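N5-Carboxyaminoimidazole ribonucleotide synthetase (Staphylococcus aureus subsp. aureus, PDB 3ORQ) catalyses the ATP-dependent carboxylation of 5-aminoimidazole ribonucleotide with bicarbonate to give N5-carboxyaminoimidazole ribonucleotide, a ligase reaction of the ATP-grasp superfamily in purine biosynthesis. Local coordinates at residues A[193-198]-A[256-261]; A[212-217]-A[224-229]; A[204-209]-A[300-305]. All coordinates share one frame; numbering follows the deposited sequence.

Interaction 1. Residues A[193-198]-A[256-261]; sequences KEVSLT and VEFFID. With MG (magnesium ion), chain C; ADP (adenosine-5'-diphosphate), chain D.
In the nucleotide site of the ATP-grasp fold, Glu194 and Phe259 form a non-hydrogen-bonded pair of two antiparallel strands and turn their side chains to ADP. Backbone bonds from Lys193-Ile260 to Leu197-Val256 fix the register; Phe258 N to Val195 O is 2.8 Å. The extended Glu194 chain runs beside the Phe259 ring, whose edge receives OE2, 3.2 Å from CE1, with carboxylate and ring planes 75° apart. The two carboxylate oxygens take one ribose hydroxyl each: OE1 accepts from ADP O2' at 2.6 Å and OE2 from ADP O3' at 2.5 Å. An acidic residue suits this double grip, while the ring tip, Phe259 CZ, lies 3.6 Å from ADP N7. On the same face Glu257 OE1 binds magnesium at 2.5 Å, with ADP O2A as another ligand; Glu270 also binds the ion and His276 bonds to Glu257 OE2. The opposite face is mainly apolar, with the aliphatic start of Lys193 against Ile260: Val195 CG2 meets Phe258 CB at 3.9 Å, and Leu197 CB lies against CE1 of the same ring. Helix 234-245 packs on this face through Ala237 and Val241, while strands 207-218 and 266-272 flank the pair within the sheet.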
loop_
_atom_site.group_PDB
_atom_site.type_symbol
_atom_site.label_atom_id
_atom_site.label_comp_id
_atom_site.label_asym_id
_atom_site.label_seq_id
_atom_site.Cartn_x
_atom_site.Cartn_y
_atom_site.Cartn_z
ATOM N N LYS A 193 -5.184 22.503 21.952
ATOM C CA LYS A 193 -5.065 21.407 20.997
ATOM C C LYS A 193 -4.851 21.952 19.593
ATOM O O LYS A 193 -5.339 23.028 19.256
ATOM C CB LYS A 193 -6.336 20.542 21.030
ATOM C CG LYS A 193 -6.467 19.590 22.216
ATOM C CD LYS A 193 -6.291 18.164 21.764
ATOM C CE LYS A 193 -7.220 17.222 22.512
ATOM N NZ LYS A 193 -6.845 16.965 23.934
ATOM N N GLU A 194 -4.099 21.210 18.789
ATOM C CA GLU A 194 -4.078 21.426 17.341
ATOM C C GLU A 194 -4.722 20.278 16.593
ATOM O O GLU A 194 -4.514 19.104 16.927
ATOM C CB GLU A 194 -2.665 21.619 16.835
ATOM C CG GLU A 194 -1.999 22.870 17.396
ATOM C CD GLU A 194 -0.639 23.058 16.850
ATOM O OE1 GLU A 194 0.312 22.908 17.617
ATOM O OE2 GLU A 194 -0.508 23.316 15.643
ATOM N N VAL A 195 -5.514 20.611 15.582
ATOM C CA VAL A 195 -6.125 19.587 14.753
ATOM C C VAL A 195 -5.927 19.942 13.300
ATOM O O VAL A 195 -5.566 21.085 12.970
ATOM C CB VAL A 195 -7.659 19.376 15.025
ATOM C CG1 VAL A 195 -7.886 18.991 16.464
ATOM C CG2 VAL A 195 -8.478 20.605 14.624
ATOM N N SER A 196 -6.200 18.970 12.435
ATOM C CA SER A 196 -6.183 19.218 10.992
ATOM C C SER A 196 -7.237 18.366 10.330
ATOM O O SER A 196 -7.705 17.373 10.883
ATOM C CB SER A 196 -4.801 18.926 10.388
ATOM O OG SER A 196 -4.513 17.536 10.366
ATOM N N LEU A 197 -7.625 18.784 9.134
ATOM C CA LEU A 197 -8.676 18.146 8.375
ATOM C C LEU A 197 -8.108 17.920 6.975
ATOM O O LEU A 197 -7.748 18.857 6.257
ATOM C CB LEU A 197 -9.892 19.058 8.309
ATOM C CG LEU A 197 -11.169 18.419 7.775
ATOM C CD1 LEU A 197 -11.632 17.257 8.653
ATOM C CD2 LEU A 197 -12.255 19.462 7.649
ATOM N N THR A 198 -7.949 16.660 6.612
ATOM C CA THR A 198 -7.464 16.314 5.276
ATOM C C THR A 198 -8.689 16.114 4.349
ATOM O O THR A 198 -9.688 15.536 4.766
ATOM C CB THR A 198 -6.559 15.126 5.378
ATOM O OG1 THR A 198 -5.377 15.530 6.109
ATOM C CG2 THR A 198 -6.193 14.592 3.963
ATOM N N VAL A 256 -5.997 21.362 5.885
ATOM C CA VAL A 256 -6.130 22.609 6.640
ATOM C C VAL A 256 -5.734 22.310 8.077
ATOM O O VAL A 256 -6.299 21.399 8.699
ATOM C CB VAL A 256 -7.585 23.127 6.592
ATOM C CG1 VAL A 256 -7.763 24.501 7.343
ATOM C CG2 VAL A 256 -8.077 23.229 5.180
ATOM N N GLU A 257 -4.759 23.069 8.590
ATOM C CA GLU A 257 -4.337 23.028 9.999
ATOM C C GLU A 257 -5.052 24.077 10.827
ATOM O O GLU A 257 -5.134 25.218 10.409
ATOM C CB GLU A 257 -2.845 23.329 10.118
ATOM C CG GLU A 257 -1.932 22.251 9.622
ATOM C CD GLU A 257 -0.468 22.575 9.868
ATOM O OE1 GLU A 257 -0.135 23.485 10.684
ATOM O OE2 GLU A 257 0.377 21.919 9.248
ATOM N N PHE A 258 -5.505 23.704 12.022
ATOM C CA PHE A 258 -6.255 24.610 12.895
ATOM C C PHE A 258 -5.656 24.688 14.299
ATOM O O PHE A 258 -5.081 23.729 14.791
ATOM C CB PHE A 258 -7.711 24.157 13.095
ATOM C CG PHE A 258 -8.504 23.989 11.835
ATOM C CD1 PHE A 258 -8.368 22.846 11.064
ATOM C CD2 PHE A 258 -9.455 24.934 11.468
ATOM C CE1 PHE A 258 -9.137 22.668 9.908
ATOM C CE2 PHE A 258 -10.215 24.784 10.335
ATOM C CZ PHE A 258 -10.063 23.628 9.544
ATOM N N PHE A 259 -5.868 25.831 14.951
ATOM C CA PHE A 259 -5.592 25.976 16.361
ATOM C C PHE A 259 -6.895 25.971 17.161
ATOM O O PHE A 259 -7.902 26.553 16.748
ATOM C CB PHE A 259 -4.847 27.297 16.635
ATOM C CG PHE A 259 -3.511 27.397 15.978
ATOM C CD1 PHE A 259 -2.748 26.257 15.722
ATOM C CD2 PHE A 259 -3.002 28.639 15.614
ATOM C CE1 PHE A 259 -1.487 26.345 15.106
ATOM C CE2 PHE A 259 -1.740 28.748 14.999
ATOM C CZ PHE A 259 -0.972 27.589 14.760
ATOM N N ILE A 260 -6.886 25.329 18.315
ATOM C CA ILE A 260 -7.952 25.612 19.259
ATOM C C ILE A 260 -7.427 26.289 20.564
ATOM O O ILE A 260 -6.505 25.780 21.216
ATOM C CB ILE A 260 -8.871 24.394 19.508
ATOM C CG1 ILE A 260 -8.641 23.832 20.893
ATOM C CG2 ILE A 260 -8.839 23.299 18.337
ATOM C CD1 ILE A 260 -9.811 24.096 21.786
ATOM N N ASP A 261 -8.014 27.444 20.898
ATOM C CA ASP A 261 -7.749 28.245 22.133
ATOM C C ASP A 261 -7.689 27.522 23.456
ATOM O O ASP A 261 -8.185 26.418 23.589
ATOM C CB ASP A 261 -8.885 29.283 22.335
ATOM C CG ASP A 261 -8.490 30.643 21.893
ATOM O OD1 ASP A 261 -7.391 30.768 21.294
ATOM O OD2 ASP A 261 -9.246 31.592 22.151
HETATM MG MG MG C . 2.342 23.572 10.338
HETATM P PB ADP D . 5.299 25.525 9.757
HETATM O O1B ADP D . 4.623 26.041 8.513
HETATM O O2B ADP D . 4.869 24.198 10.319
HETATM O O3B ADP D . 6.794 25.669 9.670
HETATM P PA ADP D . 3.466 26.842 11.489
HETATM O O1A ADP D . 3.102 28.272 11.181
HETATM O O2A ADP D . 2.529 25.745 11.050
HETATM O O3A ADP D . 4.962 26.563 10.939
HETATM O "O5'" ADP D . 3.713 26.650 13.064
HETATM C "C5'" ADP D . 4.318 25.480 13.586
HETATM C "C4'" ADP D . 3.877 25.308 15.029
HETATM O "O4'" ADP D . 4.244 26.464 15.825
HETATM C "C3'" ADP D . 2.361 25.156 15.176
HETATM O "O3'" ADP D . 1.893 23.809 15.042
HETATM C "C2'" ADP D . 2.122 25.685 16.581
HETATM O "O2'" ADP D . 2.218 24.638 17.530
HETATM C "C1'" ADP D . 3.221 26.718 16.802
HETATM N N9 ADP D . 2.577 28.010 16.480
HETATM C C8 ADP D . 2.621 28.623 15.277
HETATM N N7 ADP D . 1.900 29.771 15.274
HETATM C C5 ADP D . 1.398 29.894 16.530
HETATM C C6 ADP D . 0.553 30.899 17.224
HETATM N N6 ADP D . 0.113 31.989 16.538
HETATM N N1 ADP D . 0.240 30.658 18.519
HETATM C C2 ADP D . 0.674 29.559 19.182
HETATM N N3 ADP D . 1.448 28.601 18.616
HETATM C C4 ADP D . 1.830 28.729 17.315
#

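Interaction 2. Residues A[212-217]-A[224-229]; sequences LQENEH and KTIVPA. With ADP (adenosine-5'-diphosphate), chain D.
Glu214 and Ile226 are joined by a pair of backbone hydrogen bonds, Ile226 N to Glu214 O at 2.7 Å and the reverse bond from Glu214 N. Glu216 and Lys224 repeat the arrangement, with Asn215 and Thr225 as the non-hydrogen-bonded pair between them. The strands run antiparallel, their axes 4.5 Å apart at closest approach and their directions 159° apart. Beyond Val227 the chain turns through the cis peptide before Pro228, yet Ala229 N still reaches Leu212 O at 3.1 Å, from above the carbonyl plane. The small Ala229 side chain fits between its neighbours, with CB against Leu212 CD2 and Glu214 CB.

This is the beta hairpin of strands 207-218 and 221-227, part of the large antiparallel sheet of the ATP-grasp enzyme. On the face of Glu214, Glu216 and Lys224, the Glu216 chain is extended, while Lys224 bends at its outer torsions (chi3 47°, chi4 73°), bringing its ammonium toward Glu216 on the neighbouring strand. NZ makes a salt bridge to Glu216 OE1 at 2.8 Å, on the anti side of the carboxylate. Tyr370 also bonds to OE1, and Glu366 gives NZ a second acidic partner, both from helix 362-372; Glu214 instead pairs with Arg230. These opposite charges probably stabilise one another in a largely buried setting.

The other face carries Asn215 and Thr225, side by side and pointing the same way, and Gln213, whose CB packs 3.5 Å from Val227 CG2 and also touches Thr225 CG2. Further along, His217 presents a ring face to the nucleotide: ADP O3' lies 3.1 Å above the ring plane, offset toward the rim near CE1.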
loop_
_atom_site.group_PDB
_atom_site.type_symbol
_atom_site.label_atom_id
_atom_site.label_comp_id
_atom_site.label_asym_id
_atom_site.label_seq_id
_atom_site.Cartn_x
_atom_site.Cartn_y
_atom_site.Cartn_z
ATOM N N LEU A 212 -11.160 13.828 11.370
ATOM C CA LEU A 212 -10.391 14.883 12.031
ATOM C C LEU A 212 -9.240 14.276 12.793
ATOM O O LEU A 212 -9.380 13.255 13.449
ATOM C CB LEU A 212 -11.292 15.665 12.974
ATOM C CG LEU A 212 -10.735 16.996 13.449
ATOM C CD1 LEU A 212 -10.683 18.096 12.321
ATOM C CD2 LEU A 212 -11.498 17.466 14.746
ATOM N N GLN A 213 -8.073 14.884 12.674
ATOM C CA GLN A 213 -6.897 14.328 13.285
ATOM C C GLN A 213 -6.303 15.311 14.289
ATOM O O GLN A 213 -6.400 16.530 14.114
ATOM C CB GLN A 213 -5.871 13.851 12.224
ATOM C CG GLN A 213 -5.622 14.756 11.051
ATOM C CD GLN A 213 -5.996 14.167 9.689
ATOM O OE1 GLN A 213 -6.618 13.115 9.562
ATOM N NE2 GLN A 213 -5.633 14.897 8.658
ATOM N N GLU A 214 -5.744 14.772 15.367
ATOM C CA GLU A 214 -5.227 15.583 16.455
ATOM C C GLU A 214 -3.686 15.506 16.466
ATOM O O GLU A 214 -3.097 14.427 16.433
ATOM C CB GLU A 214 -5.795 15.092 17.786
ATOM C CG GLU A 214 -5.139 15.721 18.978
ATOM C CD GLU A 214 -5.510 15.074 20.304
ATOM O OE1 GLU A 214 -4.764 15.326 21.289
ATOM O OE2 GLU A 214 -6.514 14.333 20.361
ATOM N N ASN A 215 -3.056 16.664 16.546
ATOM C CA ASN A 215 -1.649 16.811 16.239
ATOM C C ASN A 215 -0.859 17.483 17.368
ATOM O O ASN A 215 -1.137 18.648 17.782
ATOM C CB ASN A 215 -1.480 17.616 14.938
ATOM C CG ASN A 215 -2.163 16.952 13.752
ATOM O OD1 ASN A 215 -2.183 15.724 13.655
ATOM N ND2 ASN A 215 -2.700 17.748 12.834
ATOM N N GLU A 216 0.145 16.763 17.843
ATOM C CA GLU A 216 1.076 17.325 18.788
ATOM C C GLU A 216 2.360 17.559 18.037
ATOM O O GLU A 216 2.796 16.694 17.237
ATOM C CB GLU A 216 1.302 16.399 19.976
ATOM C CG GLU A 216 2.293 16.997 20.967
ATOM C CD GLU A 216 2.522 16.142 22.188
ATOM O OE1 GLU A 216 1.739 15.209 22.446
ATOM O OE2 GLU A 216 3.504 16.413 22.891
ATOM N N HIS A 217 2.952 18.731 18.276
ATOM C CA HIS A 217 4.256 19.071 17.714
ATOM C C HIS A 217 5.324 19.035 18.813
ATOM O O HIS A 217 5.018 19.212 20.003
ATOM C CB HIS A 217 4.247 20.448 17.051
ATOM C CG HIS A 217 3.361 20.543 15.849
ATOM N ND1 HIS A 217 1.995 20.705 15.945
ATOM C CD2 HIS A 217 3.649 20.540 14.524
ATOM C CE1 HIS A 217 1.477 20.763 14.730
ATOM N NE2 HIS A 217 2.460 20.676 13.851
ATOM N N LYS A 224 3.246 13.715 16.752
ATOM C CA LYS A 224 2.232 12.704 17.036
ATOM C C LYS A 224 0.897 13.131 16.467
ATOM O O LYS A 224 0.500 14.257 16.651
ATOM C CB LYS A 224 2.080 12.478 18.546
ATOM C CG LYS A 224 0.956 11.502 18.926
ATOM C CD LYS A 224 1.083 11.044 20.348
ATOM C CE LYS A 224 1.351 12.270 21.284
ATOM N NZ LYS A 224 0.124 13.140 21.496
ATOM N N THR A 225 0.224 12.225 15.765
ATOM C CA THR A 225 -1.152 12.442 15.273
ATOM C C THR A 225 -2.018 11.344 15.813
ATOM O O THR A 225 -1.659 10.161 15.709
ATOM C CB THR A 225 -1.197 12.426 13.730
ATOM O OG1 THR A 225 -0.388 13.520 13.246
ATOM C CG2 THR A 225 -2.652 12.499 13.184
ATOM N N ILE A 226 -3.143 11.731 16.420
ATOM C CA ILE A 226 -4.105 10.764 16.972
ATOM C C ILE A 226 -5.425 10.889 16.267
ATOM O O ILE A 226 -5.917 11.988 16.063
ATOM C CB ILE A 226 -4.372 11.025 18.464
ATOM C CG1 ILE A 226 -3.108 10.722 19.267
ATOM C CG2 ILE A 226 -5.621 10.225 18.930
ATOM C CD1 ILE A 226 -3.281 10.855 20.756
ATOM N N VAL A 227 -6.012 9.757 15.896
ATOM C CA VAL A 227 -7.259 9.766 15.199
ATOM C C VAL A 227 -8.101 8.674 15.821
ATOM O O VAL A 227 -7.639 7.528 15.916
ATOM C CB VAL A 227 -7.061 9.475 13.674
ATOM C CG1 VAL A 227 -8.368 9.602 12.926
ATOM C CG2 VAL A 227 -6.031 10.445 13.064
ATOM N N PRO A 228 -9.360 8.992 16.185
ATOM C CA PRO A 228 -10.018 10.272 15.934
ATOM C C PRO A 228 -9.601 11.322 16.943
ATOM O O PRO A 228 -9.330 10.979 18.116
ATOM C CB PRO A 228 -11.517 9.937 16.108
ATOM C CG PRO A 228 -11.563 8.814 17.074
ATOM C CD PRO A 228 -10.262 8.033 16.863
ATOM N N ALA A 229 -9.534 12.582 16.500
ATOM C CA ALA A 229 -9.201 13.700 17.404
ATOM C C ALA A 229 -10.122 13.672 18.657
ATOM O O ALA A 229 -11.350 13.560 18.549
ATOM C CB ALA A 229 -9.319 15.018 16.675
HETATM P PB ADP D . 5.299 25.525 9.757
HETATM O O1B ADP D . 4.623 26.041 8.513
HETATM O O2B ADP D . 4.869 24.198 10.319
HETATM O O3B ADP D . 6.794 25.669 9.670
HETATM P PA ADP D . 3.466 26.842 11.489
HETATM O O1A ADP D . 3.102 28.272 11.181
HETATM O O2A ADP D . 2.529 25.745 11.050
HETATM O O3A ADP D . 4.962 26.563 10.939
HETATM O "O5'" ADP D . 3.713 26.650 13.064
HETATM C "C5'" ADP D . 4.318 25.480 13.586
HETATM C "C4'" ADP D . 3.877 25.308 15.029
HETATM O "O4'" ADP D . 4.244 26.464 15.825
HETATM C "C3'" ADP D . 2.361 25.156 15.176
HETATM O "O3'" ADP D . 1.893 23.809 15.042
HETATM C "C2'" ADP D . 2.122 25.685 16.581
HETATM O "O2'" ADP D . 2.218 24.638 17.530
HETATM C "C1'" ADP D . 3.221 26.718 16.802
HETATM N N9 ADP D . 2.577 28.010 16.480
HETATM C C8 ADP D . 2.621 28.623 15.277
HETATM N N7 ADP D . 1.900 29.771 15.274
HETATM C C5 ADP D . 1.398 29.894 16.530
HETATM C C6 ADP D . 0.553 30.899 17.224
HETATM N N6 ADP D . 0.113 31.989 16.538
HETATM N N1 ADP D . 0.240 30.658 18.519
HETATM C C2 ADP D . 0.674 29.559 19.182
HETATM N N3 ADP D . 1.448 28.601 18.616
HETATM C C4 ADP D . 1.830 28.729 17.315
#

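Interaction 3. Residues A[204-209]-A[300-305]; sequences NNQITF and GQSLPN
Two direct hydrogen bonds join Gln206 and Thr208 to the loop residues Leu303 and Pro304, each using a side chain on one segment and a backbone group on the other. Leu303 N donates to Gln206 OE1 at 2.9 Å; the bond is nearly straight at hydrogen, 170°, although the donor stands above the amide plane. The long, extended Gln206 side chain suits this place because it can span the gap to the loop, and its other end atom, NE2, bonds to Asn203 O within its own turn, so both halves of the amide are engaged. Thr208 OG1 donates to Pro304 O at 2.8 Å, close to the line of the carbonyl. Here chi1 of -37° sets OG1 beside the backbone N, and the short branched side chain also brings CG2 near the same oxygen.

A water makes a third, indirect connection, accepting from Phe209 N at 3.0 Å and donating to Asn305 O.

The remaining contacts are van der Waals, largely carbon against oxygen. Leu303 points toward the strand, its CB 3.5 Å from Thr208 OG1, and Ser302 CB lies near Gln206 OE1. Leu303 also packs on Leu296 of helix 290-298 and Thr200 of strand 191-201.

Gly300 begins the loop with a positive phi of 79° in a Schellman motif at the end of helix 290-298. Ser302 and Pro304 also touch Glu332 and Pro334 of the second subunit. From Gly300 the loop passes the start of strand 207-218, itself paired with strand 191-201, and leads on toward strand 313-319.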
loop_
_atom_site.group_PDB
_atom_site.type_symbol
_atom_site.label_atom_id
_atom_site.label_comp_id
_atom_site.label_asym_id
_atom_site.label_seq_id
_atom_site.Cartn_x
_atom_site.Cartn_y
_atom_site.Cartn_z
ATOM N N ASN A 204 -16.207 17.424 -11.166
ATOM C CA ASN A 204 -17.580 17.890 -10.987
ATOM C C ASN A 204 -17.939 18.197 -9.528
ATOM O O ASN A 204 -18.967 17.710 -8.999
ATOM C CB ASN A 204 -18.556 16.877 -11.588
ATOM C CG ASN A 204 -19.948 17.472 -11.832
ATOM O OD1 ASN A 204 -20.103 18.657 -12.163
ATOM N ND2 ASN A 204 -20.969 16.638 -11.676
ATOM N N ASN A 205 -17.077 18.966 -8.873
ATOM C CA ASN A 205 -17.325 19.423 -7.508
ATOM C C ASN A 205 -17.352 18.352 -6.406
ATOM O O ASN A 205 -17.747 18.640 -5.277
ATOM C CB ASN A 205 -18.640 20.255 -7.446
ATOM C CG ASN A 205 -18.631 21.299 -6.316
ATOM O OD1 ASN A 205 -17.588 21.915 -6.013
ATOM N ND2 ASN A 205 -19.794 21.482 -5.666
ATOM N N GLN A 206 -16.970 17.116 -6.710
ATOM C CA GLN A 206 -16.914 16.122 -5.670
ATOM C C GLN A 206 -15.928 16.493 -4.536
ATOM O O GLN A 206 -14.865 17.069 -4.787
ATOM C CB GLN A 206 -16.470 14.829 -6.256
ATOM C CG GLN A 206 -17.445 14.177 -7.151
ATOM C CD GLN A 206 -16.834 12.868 -7.669
ATOM O OE1 GLN A 206 -17.025 11.805 -7.074
ATOM N NE2 GLN A 206 -16.054 12.964 -8.742
ATOM N N ILE A 207 -16.287 16.147 -3.307
ATOM C CA ILE A 207 -15.451 16.397 -2.140
ATOM C C ILE A 207 -15.613 15.299 -1.072
ATOM O O ILE A 207 -16.685 14.744 -0.930
ATOM C CB ILE A 207 -15.682 17.804 -1.558
ATOM C CG1 ILE A 207 -14.717 18.061 -0.407
ATOM C CG2 ILE A 207 -17.146 17.995 -1.099
ATOM C CD1 ILE A 207 -14.663 19.547 0.055
ATOM N N THR A 208 -14.535 14.986 -0.352
ATOM C CA THR A 208 -14.524 13.959 0.687
ATOM C C THR A 208 -13.615 14.396 1.819
ATOM O O THR A 208 -12.609 15.038 1.598
ATOM C CB THR A 208 -13.965 12.633 0.151
ATOM O OG1 THR A 208 -14.414 12.479 -1.191
ATOM C CG2 THR A 208 -14.486 11.424 0.976
ATOM N N PHE A 209 -14.004 14.044 3.043
ATOM C CA PHE A 209 -13.294 14.438 4.233
ATOM C C PHE A 209 -12.815 13.197 4.980
ATOM O O PHE A 209 -13.606 12.290 5.239
ATOM C CB PHE A 209 -14.217 15.249 5.165
ATOM C CG PHE A 209 -14.662 16.558 4.605
ATOM C CD1 PHE A 209 -15.852 16.651 3.889
ATOM C CD2 PHE A 209 -13.914 17.722 4.836
ATOM C CE1 PHE A 209 -16.305 17.901 3.391
ATOM C CE2 PHE A 209 -14.343 18.979 4.327
ATOM C CZ PHE A 209 -15.550 19.055 3.612
ATOM N N GLY A 300 -9.351 12.210 -12.331
ATOM C CA GLY A 300 -10.731 12.589 -12.690
ATOM C C GLY A 300 -11.768 11.488 -12.415
ATOM O O GLY A 300 -12.828 11.512 -13.016
ATOM N N GLN A 301 -11.452 10.543 -11.511
ATOM C CA GLN A 301 -12.389 9.471 -11.142
ATOM C C GLN A 301 -13.378 9.956 -10.084
ATOM O O GLN A 301 -13.170 10.988 -9.465
ATOM C CB GLN A 301 -11.640 8.258 -10.575
ATOM C CG GLN A 301 -10.372 7.780 -11.392
ATOM C CD GLN A 301 -10.727 7.320 -12.733
ATOM O OE1 GLN A 301 -11.419 6.316 -12.892
ATOM N NE2 GLN A 301 -10.292 8.059 -13.743
ATOM N N SER A 302 -14.435 9.202 -9.860
ATOM C CA SER A 302 -15.308 9.454 -8.700
ATOM C C SER A 302 -14.579 9.186 -7.399
ATOM O O SER A 302 -13.710 8.273 -7.346
ATOM C CB SER A 302 -16.585 8.617 -8.738
ATOM O OG SER A 302 -17.310 8.934 -9.917
ATOM N N LEU A 303 -14.926 9.988 -6.371
ATOM C CA LEU A 303 -14.312 9.888 -5.050
ATOM C C LEU A 303 -15.319 9.188 -4.189
ATOM O O LEU A 303 -16.492 9.311 -4.424
ATOM C CB LEU A 303 -14.062 11.293 -4.434
ATOM C CG LEU A 303 -12.989 12.107 -5.173
ATOM C CD1 LEU A 303 -12.776 13.495 -4.594
ATOM C CD2 LEU A 303 -11.690 11.330 -5.103
ATOM N N PRO A 304 -14.869 8.438 -3.162
ATOM C CA PRO A 304 -15.871 7.883 -2.248
ATOM C C PRO A 304 -16.554 9.039 -1.529
ATOM O O PRO A 304 -15.906 10.053 -1.282
ATOM C CB PRO A 304 -15.045 7.081 -1.283
ATOM C CG PRO A 304 -13.647 7.771 -1.347
ATOM C CD PRO A 304 -13.498 8.081 -2.789
ATOM N N ASN A 305 -17.831 8.891 -1.199
ATOM C CA ASN A 305 -18.573 9.944 -0.522
ATOM C C ASN A 305 -18.140 10.128 0.905
ATOM O O ASN A 305 -18.191 11.238 1.418
ATOM C CB ASN A 305 -20.084 9.669 -0.587
ATOM C CG ASN A 305 -20.629 9.775 -2.020
ATOM O OD1 ASN A 305 -21.433 8.950 -2.456
ATOM N ND2 ASN A 305 -20.149 10.785 -2.770
HETATM O O HOH W 1 -16.837 13.106 3.510
#

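All three contacts reach the same antiparallel sheet. Interactions 1 and 2, with centres about 9 Å apart, are adjacent strand pairs: Glu194 O lies 2.9 Å from Asn215 N, a probable hydrogen bond joining them. They share the nucleotide site, where Glu194 OE1 lies 3.2 Å from His217 ND1 and both residues also lie against the ribose O3'; interaction 1 also supplies one of the magnesium ligands, Glu257. Interaction 3 uses the beginning of the strand whose later part serves interaction 2, but the two are about 24 Å apart centre to centre, and interaction 3 lies away from the annotated sites. It touches interaction 1 through Leu197 CD2 and Phe209 CD2, 3.7 Å apart.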